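Local coordinates for regulatory protein RecX (Lactobacillus salivarius, PDB 3E3V) that probably modulates the activity of the recombinase RecA, here seen as the all-helical central part of a longer chain, at residues Y70-V75 against N92-I98; Q115-V120 against I155-I159. One frame throughout, in Å; residues are numbered along the deposited sequence.

Contact 1 of 2, residues Y70-V75 against N92-I98; sequences YAESYV and NLSKKGI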
ATOM      1  N   TYR A  70      -2.897   7.375   6.343  1.00 25.32           N
ATOM      2  CA  TYR A  70      -1.698   6.952   5.615  1.00 24.71           C
ATOM      3  C   TYR A  70      -2.074   5.818   4.658  1.00 22.80           C
ATOM      4  O   TYR A  70      -1.854   5.901   3.452  1.00 22.71           O
ATOM      5  CB  TYR A  70      -0.624   6.427   6.571  1.00 25.11           C
ATOM      6  CG  TYR A  70       0.669   6.061   5.851  1.00 25.09           C
ATOM      7  CD1 TYR A  70       1.678   7.010   5.663  1.00 27.62           C
ATOM      8  CD2 TYR A  70       0.856   4.787   5.312  1.00 26.06           C
ATOM      9  CE1 TYR A  70       2.849   6.700   4.954  1.00 29.79           C
ATOM     10  CE2 TYR A  70       2.021   4.468   4.599  1.00 29.46           C
ATOM     11  CZ  TYR A  70       3.010   5.426   4.426  1.00 30.40           C
ATOM     12  OH  TYR A  70       4.163   5.120   3.734  1.00 32.40           O
ATOM     13  N   ALA A  71      -2.638   4.754   5.221  1.00 22.35           N
ATOM     14  CA  ALA A  71      -3.037   3.576   4.454  1.00 21.83           C
ATOM     15  C   ALA A  71      -4.007   3.881   3.319  1.00 23.19           C
ATOM     16  O   ALA A  71      -3.884   3.330   2.228  1.00 19.97           O
ATOM     17  CB  ALA A  71      -3.638   2.523   5.397  1.00 19.21           C
ATOM     18  N   GLU A  72      -4.982   4.754   3.563  1.00 25.62           N
ATOM     19  CA  GLU A  72      -5.936   5.082   2.517  1.00 24.61           C
ATOM     20  C   GLU A  72      -5.313   5.810   1.327  1.00 25.16           C
ATOM     21  O   GLU A  72      -5.633   5.514   0.176  1.00 25.21           O
ATOM     22  CB  GLU A  72      -7.100   5.896   3.092  1.00 25.58           C
ATOM     23  CG  GLU A  72      -8.264   5.020   3.523  1.00 28.08           C
ATOM     24  CD  GLU A  72      -9.376   5.799   4.201  1.00 31.93           C
ATOM     25  OE1 GLU A  72      -9.690   6.916   3.736  1.00 30.89           O
ATOM     26  OE2 GLU A  72      -9.942   5.283   5.189  1.00 33.95           O
ATOM     27  N   SER A  73      -4.426   6.758   1.596  1.00 25.13           N
ATOM     28  CA  SER A  73      -3.793   7.491   0.511  1.00 26.75           C
ATOM     29  C   SER A  73      -2.823   6.571  -0.241  1.00 25.74           C
ATOM     30  O   SER A  73      -2.686   6.665  -1.465  1.00 24.97           O
ATOM     31  CB  SER A  73      -3.060   8.709   1.062  1.00 27.80           C
ATOM     32  OG  SER A  73      -2.086   8.304   2.000  1.00 37.46           O
ATOM     33  N   TYR A  74      -2.159   5.675   0.483  1.00 24.32           N
ATOM     34  CA  TYR A  74      -1.246   4.748  -0.175  1.00 22.25           C
ATOM     35  C   TYR A  74      -2.054   3.908  -1.158  1.00 21.27           C
ATOM     36  O   TYR A  74      -1.677   3.776  -2.319  1.00 19.41           O
ATOM     37  CB  TYR A  74      -0.556   3.829   0.834  1.00 22.48           C
ATOM     38  CG  TYR A  74       0.434   2.879   0.168  1.00 23.76           C
ATOM     39  CD1 TYR A  74       1.594   3.367  -0.441  1.00 25.81           C
ATOM     40  CD2 TYR A  74       0.181   1.511   0.099  1.00 24.36           C
ATOM     41  CE1 TYR A  74       2.475   2.513  -1.113  1.00 27.14           C
ATOM     42  CE2 TYR A  74       1.056   0.645  -0.570  1.00 26.01           C
ATOM     43  CZ  TYR A  74       2.196   1.156  -1.173  1.00 25.81           C
ATOM     44  OH  TYR A  74       3.043   0.325  -1.861  1.00 27.30           O
ATOM     45  N   VAL A  75      -3.174   3.358  -0.688  1.00 20.33           N
ATOM     46  CA  VAL A  75      -4.054   2.534  -1.521  1.00 19.60           C
ATOM     47  C   VAL A  75      -4.546   3.297  -2.750  1.00 21.24           C
ATOM     48  O   VAL A  75      -4.545   2.776  -3.866  1.00 20.55           O
ATOM     49  CB  VAL A  75      -5.283   2.026  -0.700  1.00 21.94           C
ATOM     50  CG1 VAL A  75      -6.397   1.519  -1.634  1.00 19.27           C
ATOM     51  CG2 VAL A  75      -4.844   0.909   0.231  1.00 18.46           C
ATOM     52  N   ASN A  92       3.033  -4.183   1.208  1.00 24.06           N
ATOM     53  CA  ASN A  92       3.816  -2.944   1.187  1.00 22.01           C
ATOM     54  C   ASN A  92       3.434  -2.161   2.440  1.00 20.81           C
ATOM     55  O   ASN A  92       4.293  -1.607   3.139  1.00 21.76           O
ATOM     56  CB  ASN A  92       3.532  -2.115  -0.074  1.00 23.79           C
ATOM     57  CG  ASN A  92       4.144  -2.726  -1.322  1.00 26.28           C
ATOM     58  OD1 ASN A  92       5.097  -3.484  -1.242  1.00 26.91           O
ATOM     59  ND2 ASN A  92       3.599  -2.390  -2.477  1.00 31.09           N
ATOM     60  N   LEU A  93       2.137  -2.126   2.723  1.00 21.93           N
ATOM     61  CA  LEU A  93       1.627  -1.454   3.916  1.00 22.50           C
ATOM     62  C   LEU A  93       2.213  -2.099   5.178  1.00 23.69           C
ATOM     63  O   LEU A  93       2.609  -1.396   6.113  1.00 24.50           O
ATOM     64  CB  LEU A  93       0.094  -1.531   3.950  1.00 19.44           C
ATOM     65  CG  LEU A  93      -0.594  -0.619   2.924  1.00 22.53           C
ATOM     66  CD1 LEU A  93      -2.062  -0.990   2.757  1.00 21.43           C
ATOM     67  CD2 LEU A  93      -0.448   0.816   3.392  1.00 22.19           C
ATOM     68  N   SER A  94       2.255  -3.432   5.216  1.00 25.02           N
ATOM     69  CA  SER A  94       2.814  -4.140   6.377  1.00 27.50           C
ATOM     70  C   SER A  94       4.289  -3.805   6.567  1.00 27.11           C
ATOM     71  O   SER A  94       4.771  -3.721   7.697  1.00 29.07           O
ATOM     72  CB  SER A  94       2.691  -5.664   6.224  1.00 24.92           C
ATOM     73  OG  SER A  94       1.351  -6.084   6.233  1.00 31.47           O
ATOM     74  N   LYS A  95       5.004  -3.639   5.460  1.00 28.12           N
ATOM     75  CA  LYS A  95       6.424  -3.318   5.514  1.00 31.40           C
ATOM     76  C   LYS A  95       6.677  -1.898   6.008  1.00 33.50           C
ATOM     77  O   LYS A  95       7.815  -1.521   6.285  1.00 33.92           O
ATOM     78  CB  LYS A  95       7.057  -3.515   4.138  1.00 34.29           C
ATOM     79  CG  LYS A  95       7.321  -4.974   3.788  1.00 38.64           C
ATOM     80  CD  LYS A  95       7.610  -5.153   2.296  1.00 42.80           C
ATOM     81  CE  LYS A  95       8.763  -4.283   1.822  1.00 45.44           C
ATOM     82  NZ  LYS A  95      10.044  -4.612   2.506  1.00 49.14           N
ATOM     83  N   LYS A  96       5.611  -1.110   6.112  1.00 33.89           N
ATOM     84  CA  LYS A  96       5.702   0.268   6.583  1.00 33.62           C
ATOM     85  C   LYS A  96       5.221   0.379   8.028  1.00 32.78           C
ATOM     86  O   LYS A  96       5.225   1.459   8.611  1.00 32.40           O
ATOM     87  CB  LYS A  96       4.854   1.182   5.693  1.00 36.43           C
ATOM     88  CG  LYS A  96       5.468   1.507   4.347  1.00 38.82           C
ATOM     89  CD  LYS A  96       6.614   2.500   4.507  1.00 41.34           C
ATOM     90  CE  LYS A  96       7.194   2.925   3.169  1.00 42.08           C
ATOM     91  NZ  LYS A  96       8.232   3.983   3.339  1.00 43.93           N
ATOM     92  N   GLY A  97       4.785  -0.735   8.598  1.00 31.51           N
ATOM     93  CA  GLY A  97       4.315  -0.711   9.973  1.00 33.76           C
ATOM     94  C   GLY A  97       2.815  -0.530  10.162  1.00 34.11           C
ATOM     95  O   GLY A  97       2.370  -0.210  11.264  1.00 33.76           O
ATOM     96  N   ILE A  98       2.030  -0.733   9.108  1.00 33.82           N
ATOM     97  CA  ILE A  98       0.581  -0.594   9.198  1.00 35.75           C
ATOM     98  C   ILE A  98      -0.067  -1.885   9.708  1.00 39.59           C
ATOM     99  O   ILE A  98       0.218  -2.974   9.208  1.00 41.30           O
ATOM    100  CB  ILE A  98      -0.030  -0.232   7.817  1.00 36.11           C
ATOM    101  CG1 ILE A  98       0.497   1.130   7.352  1.00 34.71           C
ATOM    102  CG2 ILE A  98      -1.554  -0.214   7.895  1.00 33.03           C
ATOM    103  CD1 ILE A  98       0.109   2.294   8.252  1.00 32.86           C
TER
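Tyr70 lays its ring against Lys96 and Ile98, both of which meet it obliquely from the same side of the ring plane. Its CG stands anti to the backbone N (chi1 -176°), and this sends OH out to the aliphatic part of Lys96, where it lies 3.7 Å from CD. The two side chains cross at about a right angle, and the lysine, bent at chi2, carries its ammonium on to a salt bridge with Glu37. Nearer CB, CD2 of Tyr70 rests 3.9 Å from Ile98 CD1. One residue on, the buried Ala71 offers its CB to Leu93 CD2 at 4.1 Å, while Ile102 and Ala106 of helix 100-107 touch the same methyl.

These residues belong to the second three-helix domain of RecX, of the helix-turn-helix clan, and the chain turns here out of helix 86-94 through a Schellman motif. Its bonds run from Ile98 N to Leu93 O (3.1 Å) and Gly97 N to Ser94 O; Lys96 N also donates to Leu93 O, from the opposite face of its plane. Gly97, at positive phi, is the first residue to leave helical backbone angles, and the turn brings Ile98 back beside Leu93, against helix 67-81.

A turn further along, Tyr74 runs past Leu93 in the opposite direction, with CD2 3.4 Å from Leu93 CD2. Its hydroxyl accepts a weak hydrogen bond from Asn92, ND2 to OH 2.8 Å, bent to 120° at the hydrogen; ring and amide planes stand 81° apart. Val75 CG2 then meets the other methyl of the leucine, Leu93 CD1, at 4.2 Å.

Contact 2 of 2, residues Q115-V120 against I155-I159; sequences QVEKGV and IIDTI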
ATOM      1  N   GLN A 115     -10.468  -3.185  -9.696  1.00 20.70           N
ATOM      2  CA  GLN A 115      -9.375  -4.144  -9.842  1.00 21.43           C
ATOM      3  C   GLN A 115      -9.473  -4.824 -11.192  1.00 20.46           C
ATOM      4  O   GLN A 115      -8.485  -4.966 -11.905  1.00 22.78           O
ATOM      5  CB  GLN A 115      -9.438  -5.217  -8.750  1.00 22.76           C
ATOM      6  CG  GLN A 115      -9.173  -4.709  -7.350  1.00 23.14           C
ATOM      7  CD  GLN A 115      -9.200  -5.823  -6.327  1.00 25.08           C
ATOM      8  OE1 GLN A 115      -9.681  -5.635  -5.210  1.00 28.39           O
ATOM      9  NE2 GLN A 115      -8.676  -6.988  -6.697  1.00 22.52           N
ATOM     10  N   VAL A 116     -10.682  -5.253 -11.536  1.00 23.50           N
ATOM     11  CA  VAL A 116     -10.921  -5.928 -12.805  1.00 24.65           C
ATOM     12  C   VAL A 116     -10.546  -5.037 -13.971  1.00 26.89           C
ATOM     13  O   VAL A 116      -9.927  -5.495 -14.937  1.00 26.26           O
ATOM     14  CB  VAL A 116     -12.403  -6.338 -12.943  1.00 23.71           C
ATOM     15  CG1 VAL A 116     -12.688  -6.850 -14.350  1.00 21.39           C
ATOM     16  CG2 VAL A 116     -12.720  -7.401 -11.924  1.00 22.81           C
ATOM     17  N   GLU A 117     -10.910  -3.762 -13.876  1.00 28.30           N
ATOM     18  CA  GLU A 117     -10.621  -2.820 -14.948  1.00 30.09           C
ATOM     19  C   GLU A 117      -9.124  -2.608 -15.126  1.00 29.26           C
ATOM     20  O   GLU A 117      -8.651  -2.450 -16.248  1.00 27.39           O
ATOM     21  CB  GLU A 117     -11.314  -1.481 -14.684  1.00 36.04           C
ATOM     22  CG  GLU A 117     -11.570  -0.673 -15.950  1.00 42.89           C
ATOM     23  CD  GLU A 117     -12.425   0.551 -15.698  1.00 47.49           C
ATOM     24  OE1 GLU A 117     -13.503   0.401 -15.080  1.00 51.09           O
ATOM     25  OE2 GLU A 117     -12.021   1.659 -16.122  1.00 51.03           O
ATOM     26  N   LYS A 118      -8.367  -2.611 -14.033  1.00 28.68           N
ATOM     27  CA  LYS A 118      -6.925  -2.437 -14.155  1.00 29.17           C
ATOM     28  C   LYS A 118      -6.310  -3.741 -14.655  1.00 28.36           C
ATOM     29  O   LYS A 118      -5.347  -3.732 -15.427  1.00 26.56           O
ATOM     30  CB  LYS A 118      -6.301  -2.046 -12.814  1.00 31.34           C
ATOM     31  CG  LYS A 118      -4.793  -1.829 -12.900  1.00 34.19           C
ATOM     32  CD  LYS A 118      -4.327  -0.760 -11.922  1.00 40.30           C
ATOM     33  CE  LYS A 118      -4.726   0.649 -12.368  1.00 40.75           C
ATOM     34  NZ  LYS A 118      -3.921   1.144 -13.518  1.00 43.91           N
ATOM     35  N   GLY A 119      -6.893  -4.852 -14.214  1.00 26.10           N
ATOM     36  CA  GLY A 119      -6.427  -6.164 -14.615  1.00 25.33           C
ATOM     37  C   GLY A 119      -6.669  -6.443 -16.086  1.00 24.00           C
ATOM     38  O   GLY A 119      -5.859  -7.120 -16.723  1.00 23.11           O
ATOM     39  N   VAL A 120      -7.778  -5.940 -16.624  1.00 24.67           N
ATOM     40  CA  VAL A 120      -8.106  -6.135 -18.043  1.00 25.39           C
ATOM     41  C   VAL A 120      -7.098  -5.386 -18.905  1.00 25.74           C
ATOM     42  O   VAL A 120      -6.691  -5.866 -19.964  1.00 25.76           O
ATOM     43  CB  VAL A 120      -9.530  -5.617 -18.377  1.00 26.70           C
ATOM     44  CG1 VAL A 120      -9.720  -5.528 -19.887  1.00 27.11           C
ATOM     45  CG2 VAL A 120     -10.570  -6.560 -17.789  1.00 25.65           C
ATOM     46  N   ILE A 155     -10.854 -12.595  -8.876  1.00 27.79           N
ATOM     47  CA  ILE A 155     -10.709 -11.362  -9.648  1.00 25.12           C
ATOM     48  C   ILE A 155     -10.095 -11.671 -11.013  1.00 22.15           C
ATOM     49  O   ILE A 155     -10.502 -11.109 -12.032  1.00 21.13           O
ATOM     50  CB  ILE A 155      -9.828 -10.336  -8.873  1.00 24.75           C
ATOM     51  CG1 ILE A 155     -10.599  -9.839  -7.646  1.00 24.88           C
ATOM     52  CG2 ILE A 155      -9.466  -9.140  -9.754  1.00 21.76           C
ATOM     53  CD1 ILE A 155     -11.839  -9.030  -8.001  1.00 23.22           C
ATOM     54  N   ILE A 156      -9.116 -12.572 -11.022  1.00 22.77           N
ATOM     55  CA  ILE A 156      -8.428 -12.977 -12.247  1.00 20.73           C
ATOM     56  C   ILE A 156      -9.388 -13.718 -13.198  1.00 21.74           C
ATOM     57  O   ILE A 156      -9.369 -13.500 -14.415  1.00 21.13           O
ATOM     58  CB  ILE A 156      -7.175 -13.846 -11.897  1.00 20.14           C
ATOM     59  CG1 ILE A 156      -6.150 -12.980 -11.145  1.00 18.32           C
ATOM     60  CG2 ILE A 156      -6.532 -14.407 -13.155  1.00 20.12           C
ATOM     61  CD1 ILE A 156      -4.923 -13.727 -10.677  1.00 20.79           C
ATOM     62  N   ASP A 157     -10.241 -14.574 -12.647  1.00 22.50           N
ATOM     63  CA  ASP A 157     -11.213 -15.305 -13.465  1.00 23.83           C
ATOM     64  C   ASP A 157     -12.173 -14.322 -14.137  1.00 23.04           C
ATOM     65  O   ASP A 157     -12.570 -14.500 -15.283  1.00 23.89           O
ATOM     66  CB  ASP A 157     -12.022 -16.281 -12.607  1.00 23.65           C
ATOM     67  CG  ASP A 157     -11.226 -17.493 -12.194  1.00 28.11           C
ATOM     68  OD1 ASP A 157     -10.240 -17.815 -12.886  1.00 29.62           O
ATOM     69  OD2 ASP A 157     -11.592 -18.131 -11.181  1.00 31.12           O
ATOM     70  N   THR A 158     -12.556 -13.290 -13.407  1.00 22.22           N
ATOM     71  CA  THR A 158     -13.455 -12.281 -13.948  1.00 23.78           C
ATOM     72  C   THR A 158     -12.722 -11.476 -15.028  1.00 23.54           C
ATOM     73  O   THR A 158     -13.312 -11.094 -16.041  1.00 23.06           O
ATOM     74  CB  THR A 158     -13.947 -11.358 -12.817  1.00 24.16           C
ATOM     75  OG1 THR A 158     -14.600 -12.163 -11.829  1.00 24.03           O
ATOM     76  CG2 THR A 158     -14.939 -10.297 -13.346  1.00 18.94           C
ATOM     77  N   ILE A 159     -11.432 -11.228 -14.815  1.00 22.57           N
ATOM     78  CA  ILE A 159     -10.632 -10.492 -15.795  1.00 23.36           C
ATOM     79  C   ILE A 159     -10.537 -11.313 -17.088  1.00 25.47           C
ATOM     80  O   ILE A 159     -10.691 -10.776 -18.188  1.00 24.62           O
ATOM     81  CB  ILE A 159      -9.212 -10.221 -15.263  1.00 22.39           C
ATOM     82  CG1 ILE A 159      -9.264  -9.141 -14.172  1.00 22.21           C
ATOM     83  CG2 ILE A 159      -8.287  -9.822 -16.410  1.00 21.68           C
ATOM     84  CD1 ILE A 159      -7.982  -9.044 -13.325  1.00 19.90           C
TER
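Val116 O receives the amide N of Val120 at 2.8 Å in the ordinary helical way, and Ile159 CG1 also comes up against it, 3.8 Å off. This is a helix-helix crossing in the third three-helix domain of RecX: the short axes of 115-120 and 155-159 pass 9.1 Å apart at -57°. What lets Ile159 in so far is Gly119. With CG1 anti to its carbonyl carbon (chi1 -73°) and the chain extended beyond it, the isoleucine lays CD1 3.5 Å from Gly119 CA, just where any side chain on that residue would collide with it. Its other branch, CG2, lies beside Gly119 O and reaches Val120 CG2, so one side chain spans a full turn of helix 112-129; Leu146 of helix 135-148 touches Ile159 too. Cut back to alanine, Ile159 would probably leave a gap over the bare backbone of Gly119 and deprive Val116 and Val120 of the apolar partner they share.

A turn earlier on the second helix, Ile155 is buried against the start of 115-120, its CG2 meeting the aliphatic base of Gln115 at CB. Val116 splits its two methyls. CG1 slides along Ile159, in the opposite direction to it, whereas CG2 of Val116 lies beside Ile155 CG2 and meets Thr158 CG2 at 3.9 Å.

From the N terminus the chain first passes through helices 14-29, 35-39 and 49-61 before contact 1 begins on helix 67-81. Contact 1 closes a short loop of 16 residues, mostly helical, by bringing the end of helix 86-94 and the turn after it back to helix 67-81; Thr34 and Glu37, from the preceding region, reach its flank. The chain then runs through helix 100-107 into helix 112-129, where contact 2 opens. Its 34-residue loop, holding helix 135-148, closes on helix 153-165. The two loops follow in series, neither nesting nor crossing. Contact 1 joins two helices of the second three-helix domain and contact 2 two helices of the third; their centres lie about 23 Å apart in an elongated molecule.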